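Side-chain contacts in proteasome accessory factor B/C (PafBC) (Paenarthrobacter aurescens, PDB 6SJ9), which probably acts as a transcriptional regulator of the bacterial DNA damage response, combining winged helix-turn-helix and WYL domains in one chain: residues F207-S210 against R211-T214; D347-A350 against R351-Q354; E395-P398 against D399-D403. All coordinates share one frame; numbering follows the deposited sequence.

How the contacts relate
Contact 1 comes first along the chain, at the end of strand 203-208 in the first WYL domain; contacts 2 and 3 follow in series within the PafC helix-turn-helix domain. Contact 2 is one stretch of helix 346-360, whereas contact 3 occupies the loop from helix 378-389 to strand 404-407. The centre of contact 3 is about 21 Å from those of both other contacts, which are themselves about 31 Å apart, and none touches another. A link does exist through the strands: 404-407, just after contact 3, pairs with strand 175-188, part of the same sheet as strand 203-208. The helix-turn-helix domain is thereby joined to the WYL domain.

Contact 1 (F207-S210 against R211-T214); sequences FRLS and RMTT
Met212, present as selenomethionine, runs alongside the short 3-10 turn that ends strand 203-208 and reaches Leu209 and Phe207. Its CB lies 3.5 Å from Leu209 O, and CG passes the same oxygen a little farther off. With CG anti to the carbonyl carbon (chi1 -74°) and the chain extended beyond it, SE carries CE on toward Phe207 and Leu209. There the methyl group meets Phe207 CB at 4.3 Å and the Leu209 CD1 branch at 4.4 Å. A long, flexible, apolar side chain suits this buried place, which Leu194 and Phe165 also line.

Backbone bonds set the turn: Arg211 N donates to Arg208 O at 3.0 Å, and Met212 N to Leu209 O at 3.1 Å. Both link a residue to the third one after it, as in a 3-10 turn. In the Sm fold such a 3-10 turn commonly joins the fourth and fifth strands.

The two arginines meet through their aliphatic parts, Arg211 CG lying 3.9 Å from Arg208 CB. Their guanidinium planes are 52° apart, and the NE atoms of Arg208 and Arg211 stay 6.0 Å from each other. Asp284 forms a salt bridge with Arg208 NH1 and accepts a hydrogen bond from Ser210 OG. The chemistry is thus divided, with apolar groups packed into the domain and, beside the turn, a carboxylate that probably offsets part of the gathered positive charge.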
loop_
_atom_site.group_PDB
_atom_site.type_symbol
_atom_site.label_atom_id
_atom_site.label_comp_id
_atom_site.label_asym_id
_atom_site.label_seq_id
_atom_site.Cartn_x
_atom_site.Cartn_y
_atom_site.Cartn_z
ATOM N N PHE A 207 0.642 14.582 21.209
ATOM C CA PHE A 207 0.220 15.411 20.097
ATOM C C PHE A 207 -0.187 14.520 18.927
ATOM O O PHE A 207 0.613 13.693 18.481
ATOM C CB PHE A 207 1.391 16.310 19.686
ATOM C CG PHE A 207 1.891 17.187 20.806
ATOM C CD1 PHE A 207 1.241 18.380 21.129
ATOM C CD2 PHE A 207 2.958 16.782 21.578
ATOM C CE1 PHE A 207 1.693 19.186 22.167
ATOM C CE2 PHE A 207 3.447 17.591 22.598
ATOM C CZ PHE A 207 2.814 18.784 22.898
ATOM N N ARG A 208 -1.391 14.715 18.393
ATOM C CA ARG A 208 -1.768 14.048 17.151
ATOM C C ARG A 208 -1.117 14.737 15.956
ATOM O O ARG A 208 -1.183 15.954 15.835
ATOM C CB ARG A 208 -3.278 14.008 16.957
ATOM C CG ARG A 208 -4.109 13.648 18.159
ATOM C CD ARG A 208 -5.619 13.673 17.757
ATOM N NE ARG A 208 -5.783 12.932 16.503
ATOM C CZ ARG A 208 -6.143 11.655 16.401
ATOM N NH1 ARG A 208 -6.245 11.085 15.196
ATOM N NH2 ARG A 208 -6.356 10.939 17.502
ATOM N N LEU A 209 -0.406 13.981 15.125
ATOM C CA LEU A 209 0.289 14.597 13.990
ATOM C C LEU A 209 -0.682 15.348 13.089
ATOM O O LEU A 209 -0.376 16.466 12.631
ATOM C CB LEU A 209 1.047 13.533 13.182
ATOM C CG LEU A 209 2.546 13.358 13.388
ATOM C CD1 LEU A 209 2.823 13.034 14.817
ATOM C CD2 LEU A 209 3.121 12.231 12.511
ATOM N N SER A 210 -1.901 14.809 12.923
ATOM C CA SER A 210 -2.882 15.446 12.047
ATOM C C SER A 210 -3.285 16.827 12.552
ATOM O O SER A 210 -3.755 17.644 11.755
ATOM C CB SER A 210 -4.114 14.553 11.877
ATOM O OG SER A 210 -4.888 14.482 13.073
ATOM N N ARG A 211 -3.094 17.125 13.841
ATOM C CA ARG A 211 -3.486 18.420 14.404
ATOM C C ARG A 211 -2.363 19.464 14.415
ATOM O O ARG A 211 -2.553 20.554 14.969
ATOM C CB ARG A 211 -4.051 18.241 15.801
ATOM C CG ARG A 211 -5.259 17.233 15.851
ATOM C CD ARG A 211 -6.334 17.777 16.767
ATOM N NE ARG A 211 -7.131 18.807 16.095
ATOM C CZ ARG A 211 -7.822 19.779 16.704
ATOM N NH1 ARG A 211 -7.829 19.905 18.037
ATOM N NH2 ARG A 211 -8.509 20.645 15.962
HETATM N N MSE A 212 -1.212 19.156 13.824
HETATM C CA MSE A 212 -0.122 20.129 13.686
HETATM C C MSE A 212 -0.407 21.067 12.521
HETATM O O MSE A 212 -0.659 20.627 11.400
HETATM C CB MSE A 212 1.216 19.419 13.462
HETATM C CG MSE A 212 1.784 18.768 14.694
HETATM SE SE MSE A 212 3.341 17.668 14.286
HETATM C CE MSE A 212 3.736 17.087 16.124
ATOM N N THR A 213 -0.346 22.358 12.780
ATOM C CA THR A 213 -0.633 23.312 11.728
ATOM C C THR A 213 0.560 23.550 10.799
ATOM O O THR A 213 0.356 23.943 9.640
ATOM C CB THR A 213 -1.061 24.613 12.368
ATOM O OG1 THR A 213 0.051 25.133 13.067
ATOM C CG2 THR A 213 -2.099 24.337 13.400
ATOM N N THR A 214 1.790 23.273 11.259
ATOM C CA THR A 214 3.018 23.640 10.563
ATOM C C THR A 214 3.864 22.416 10.260
ATOM O O THR A 214 3.592 21.298 10.706
ATOM C CB THR A 214 3.882 24.569 11.401
ATOM O OG1 THR A 214 4.590 23.766 12.345
ATOM C CG2 THR A 214 3.039 25.560 12.158
#

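Contact 2 (D347-A350 against R351-Q354); sequences DQLA and RMLQ
Gln348 and Arg351 sit one turn apart on helix 346-360 and reach out toward the same partner. Both start with CG anti to the backbone N, chi1 -177° for Gln348. Gln348 then runs on extended, while Arg351 bends at chi3 and swings its guanidinium back along the helix. Gln348 CA sits against one face of that group, nearer its rim than its centre, and Arg351 NH2 is 3.8 Å from Gln348 CG. The amide and guanidinium planes are inclined by 41°. Asp384 of helix 378-389 takes both polar ends, a salt bridge from Arg351 NE and a hydrogen bond from Gln348 NE2; long side chains suit this reach to the neighbouring helix.

Met352, a selenomethionine, also bends at its last torsion (chi3 -67°). This turns CE inward to Leu349 CD2 at 3.3 Å, tighter than usual for two carbons, and to Gln348 CG at 3.7 Å. Ala350 has its carbonyl gripped twice: Gln354 N donates to Ala350 O at 3.2 Å, and a water donates to the same oxygen while accepting from Gln354 NE2.

Polar and apolar residues of helix 346-360, the first of the PafC helix-turn-helix domain, both turn to the third, 378-389, Met352 packing on its Ile387. Such packing of the first helix on the third is typical of the tri-helical core of a winged helix-turn-helix domain.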
loop_
_atom_site.group_PDB
_atom_site.type_symbol
_atom_site.label_atom_id
_atom_site.label_comp_id
_atom_site.label_asym_id
_atom_site.label_seq_id
_atom_site.Cartn_x
_atom_site.Cartn_y
_atom_site.Cartn_z
ATOM N N ASP A 347 15.107 -6.737 -3.828
ATOM C CA ASP A 347 15.946 -6.772 -2.623
ATOM C C ASP A 347 15.294 -5.994 -1.471
ATOM O O ASP A 347 15.267 -6.449 -0.327
ATOM C CB ASP A 347 17.336 -6.168 -2.909
ATOM C CG ASP A 347 18.280 -7.132 -3.665
ATOM O OD1 ASP A 347 17.933 -8.324 -3.809
ATOM O OD2 ASP A 347 19.391 -6.680 -4.102
ATOM N N GLN A 348 14.735 -4.829 -1.771
ATOM C CA GLN A 348 14.130 -4.025 -0.714
ATOM C C GLN A 348 12.865 -4.689 -0.170
ATOM O O GLN A 348 12.611 -4.674 1.045
ATOM C CB GLN A 348 13.836 -2.612 -1.246
ATOM C CG GLN A 348 13.268 -1.662 -0.223
ATOM C CD GLN A 348 13.270 -0.224 -0.729
ATOM O OE1 GLN A 348 13.207 0.018 -1.947
ATOM N NE2 GLN A 348 13.361 0.729 0.194
ATOM N N LEU A 349 12.073 -5.293 -1.048
ATOM C CA LEU A 349 10.895 -5.997 -0.566
ATOM C C LEU A 349 11.286 -7.171 0.303
ATOM O O LEU A 349 10.693 -7.375 1.356
ATOM C CB LEU A 349 10.035 -6.491 -1.721
ATOM C CG LEU A 349 9.398 -5.285 -2.409
ATOM C CD1 LEU A 349 9.012 -5.836 -3.695
ATOM C CD2 LEU A 349 8.194 -4.662 -1.687
ATOM N N ALA A 350 12.296 -7.936 -0.119
ATOM C CA ALA A 350 12.725 -9.074 0.677
ATOM C C ALA A 350 13.283 -8.608 2.013
ATOM O O ALA A 350 12.991 -9.203 3.044
ATOM C CB ALA A 350 13.778 -9.893 -0.073
ATOM N N ARG A 351 14.072 -7.530 2.012
ATOM C CA ARG A 351 14.591 -7.013 3.275
ATOM C C ARG A 351 13.458 -6.557 4.199
ATOM O O ARG A 351 13.479 -6.834 5.399
ATOM C CB ARG A 351 15.585 -5.883 3.007
ATOM C CG ARG A 351 16.144 -5.218 4.285
ATOM C CD ARG A 351 17.301 -4.285 3.965
ATOM N NE ARG A 351 16.828 -3.075 3.275
ATOM C CZ ARG A 351 17.143 -2.742 2.029
ATOM N NH1 ARG A 351 17.957 -3.517 1.318
ATOM N NH2 ARG A 351 16.672 -1.613 1.493
HETATM N N MSE A 352 12.472 -5.862 3.671
HETATM C CA MSE A 352 11.330 -5.426 4.495
HETATM C C MSE A 352 10.612 -6.586 5.113
HETATM O O MSE A 352 10.207 -6.458 6.262
HETATM C CB MSE A 352 10.300 -4.558 3.725
HETATM C CG MSE A 352 10.817 -3.191 3.459
HETATM SE SE MSE A 352 9.702 -1.991 2.299
HETATM C CE MSE A 352 9.865 -2.944 0.633
ATOM N N LEU A 353 10.460 -7.712 4.401
ATOM C CA LEU A 353 9.889 -8.877 5.055
ATOM C C LEU A 353 10.738 -9.307 6.252
ATOM O O LEU A 353 10.203 -9.742 7.274
ATOM C CB LEU A 353 9.744 -10.028 4.057
ATOM C CG LEU A 353 8.647 -9.812 3.018
ATOM C CD1 LEU A 353 8.722 -10.929 2.052
ATOM C CD2 LEU A 353 7.267 -9.769 3.694
ATOM N N GLN A 354 12.069 -9.215 6.125
ATOM C CA GLN A 354 13.004 -9.644 7.153
ATOM C C GLN A 354 13.104 -8.641 8.288
ATOM O O GLN A 354 13.722 -8.942 9.311
ATOM C CB GLN A 354 14.390 -9.872 6.533
ATOM C CG GLN A 354 14.460 -11.145 5.725
ATOM C CD GLN A 354 15.645 -11.168 4.785
ATOM O OE1 GLN A 354 16.681 -10.572 5.044
ATOM N NE2 GLN A 354 15.451 -11.788 3.622
HETATM O O HOH W 1 12.664 -12.013 2.642
#

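Contact 3 (E395-P398 against D399-D403)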
loop_
_atom_site.group_PDB
_atom_site.type_symbol
_atom_site.label_atom_id
_atom_site.label_comp_id
_atom_site.label_asym_id
_atom_site.label_seq_id
_atom_site.Cartn_x
_atom_site.Cartn_y
_atom_site.Cartn_z
ATOM N N GLU A 395 -7.091 0.518 1.483
ATOM C CA GLU A 395 -8.467 0.106 1.664
ATOM C C GLU A 395 -8.538 -1.406 1.785
ATOM O O GLU A 395 -7.710 -2.140 1.237
ATOM C CB GLU A 395 -9.343 0.564 0.500
ATOM C CG GLU A 395 -10.816 0.566 0.876
ATOM C CD GLU A 395 -11.652 -0.262 -0.087
ATOM O OE1 GLU A 395 -12.326 0.340 -0.952
ATOM O OE2 GLU A 395 -11.610 -1.511 0.001
ATOM N N GLY A 396 -9.519 -1.860 2.552
ATOM C CA GLY A 396 -9.680 -3.257 2.838
ATOM C C GLY A 396 -8.703 -3.796 3.858
ATOM O O GLY A 396 -8.804 -4.978 4.207
ATOM N N TYR A 397 -7.644 -2.930 4.327
ATOM C CA TYR A 397 -6.760 -3.295 5.432
ATOM C C TYR A 397 -7.354 -2.681 6.703
ATOM O O TYR A 397 -7.620 -1.474 6.722
ATOM C CB TYR A 397 -5.328 -2.770 5.209
ATOM C CG TYR A 397 -4.340 -3.352 6.217
ATOM C CD1 TYR A 397 -3.762 -4.604 6.009
ATOM C CD2 TYR A 397 -4.065 -2.699 7.423
ATOM C CE1 TYR A 397 -2.889 -5.159 6.943
ATOM C CE2 TYR A 397 -3.198 -3.251 8.368
ATOM C CZ TYR A 397 -2.622 -4.494 8.127
ATOM O OH TYR A 397 -1.769 -5.063 9.062
ATOM N N PRO A 398 -7.531 -3.429 7.790
ATOM C CA PRO A 398 -8.234 -2.877 8.968
ATOM C C PRO A 398 -7.385 -1.915 9.788
ATOM O O PRO A 398 -6.164 -2.061 9.886
ATOM C CB PRO A 398 -8.576 -4.121 9.791
ATOM C CG PRO A 398 -7.826 -5.269 9.096
ATOM C CD PRO A 398 -6.955 -4.753 8.042
ATOM N N ASP A 399 -8.067 -0.956 10.439
ATOM C CA ASP A 399 -7.385 0.146 11.122
ATOM C C ASP A 399 -6.991 -0.179 12.560
ATOM O O ASP A 399 -6.272 0.609 13.183
ATOM C CB ASP A 399 -8.253 1.421 11.119
ATOM C CG ASP A 399 -9.621 1.209 11.746
ATOM O OD1 ASP A 399 -9.686 0.944 12.966
ATOM O OD2 ASP A 399 -10.634 1.286 11.021
ATOM N N ASP A 400 -7.477 -1.284 13.110
ATOM C CA ASP A 400 -7.266 -1.643 14.508
ATOM C C ASP A 400 -6.383 -2.879 14.635
ATOM O O ASP A 400 -6.652 -3.761 15.448
ATOM C CB ASP A 400 -8.607 -1.854 15.219
ATOM C CG ASP A 400 -9.576 -2.774 14.442
ATOM O OD1 ASP A 400 -9.145 -3.484 13.509
ATOM O OD2 ASP A 400 -10.781 -2.809 14.797
ATOM N N LEU A 401 -5.367 -3.003 13.783
ATOM C CA LEU A 401 -4.497 -4.175 13.804
ATOM C C LEU A 401 -3.083 -3.962 14.366
ATOM O O LEU A 401 -2.568 -4.863 15.030
ATOM C CB LEU A 401 -4.415 -4.731 12.371
ATOM C CG LEU A 401 -4.250 -6.221 12.052
ATOM C CD1 LEU A 401 -5.212 -7.068 12.865
ATOM C CD2 LEU A 401 -4.406 -6.513 10.545
ATOM N N LEU A 402 -2.415 -2.821 14.105
ATOM C CA LEU A 402 -1.017 -2.595 14.505
ATOM C C LEU A 402 -0.847 -1.463 15.514
ATOM O O LEU A 402 -1.165 -0.307 15.219
ATOM C CB LEU A 402 -0.138 -2.308 13.291
ATOM C CG LEU A 402 0.013 -3.555 12.435
ATOM C CD1 LEU A 402 1.106 -3.390 11.456
ATOM C CD2 LEU A 402 0.268 -4.733 13.326
ATOM N N ASP A 403 -0.242 -1.771 16.655
ATOM C CA ASP A 403 0.234 -0.731 17.565
ATOM C C ASP A 403 1.737 -0.603 17.371
ATOM O O ASP A 403 2.485 -1.540 17.670
ATOM C CB ASP A 403 -0.040 -1.041 19.043
ATOM C CG ASP A 403 -1.511 -1.012 19.405
ATOM O OD1 ASP A 403 -1.816 -1.299 20.587
ATOM O OD2 ASP A 403 -2.355 -0.729 18.522
#
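From Tyr397 and Pro398 the chain runs extended and then turns through Asp399, Asp400 and Leu401, which brings Leu401 back against the residues it has just left. Before this, Gly396 has a positive phi (76°), a conformation that a residue without a side chain adopts easily. Proline fits the extended arm, where its ring limits phi and offers an apolar surface.

Leu401 CD2 lies 3.4 Å from Tyr397 OH and 3.6 Å from Tyr397 CZ, and it also meets Pro398 CG at 3.9 Å. Tyr397 has CG anti to the backbone N (chi1 -170°), which sends the ring forward to Leu401; the tyrosine and leucine side chains cross at about a right angle. Pro398 CD lies over one face of the Tyr397 ring. The tyrosine hydroxyl donates to Ser98 O of helix 95-118. Replacing Tyr397 with an alanine would probably leave the Ser98 carbonyl without this donor and open a gap beside Leu401 CD2 and Pro398 CD.

Asp400 is exposed, as suits an acidic residue at a bend; its OD1 passes Pro398 CB at 3.8 Å. Pro398 and Leu401 also rest on Val423 of strand 421-424. The segment belongs to a winged helix-turn-helix fold, in which it leads from the third helix, 378-389, into what is probably the wing, the hairpin of strands 404-407 and 410-413.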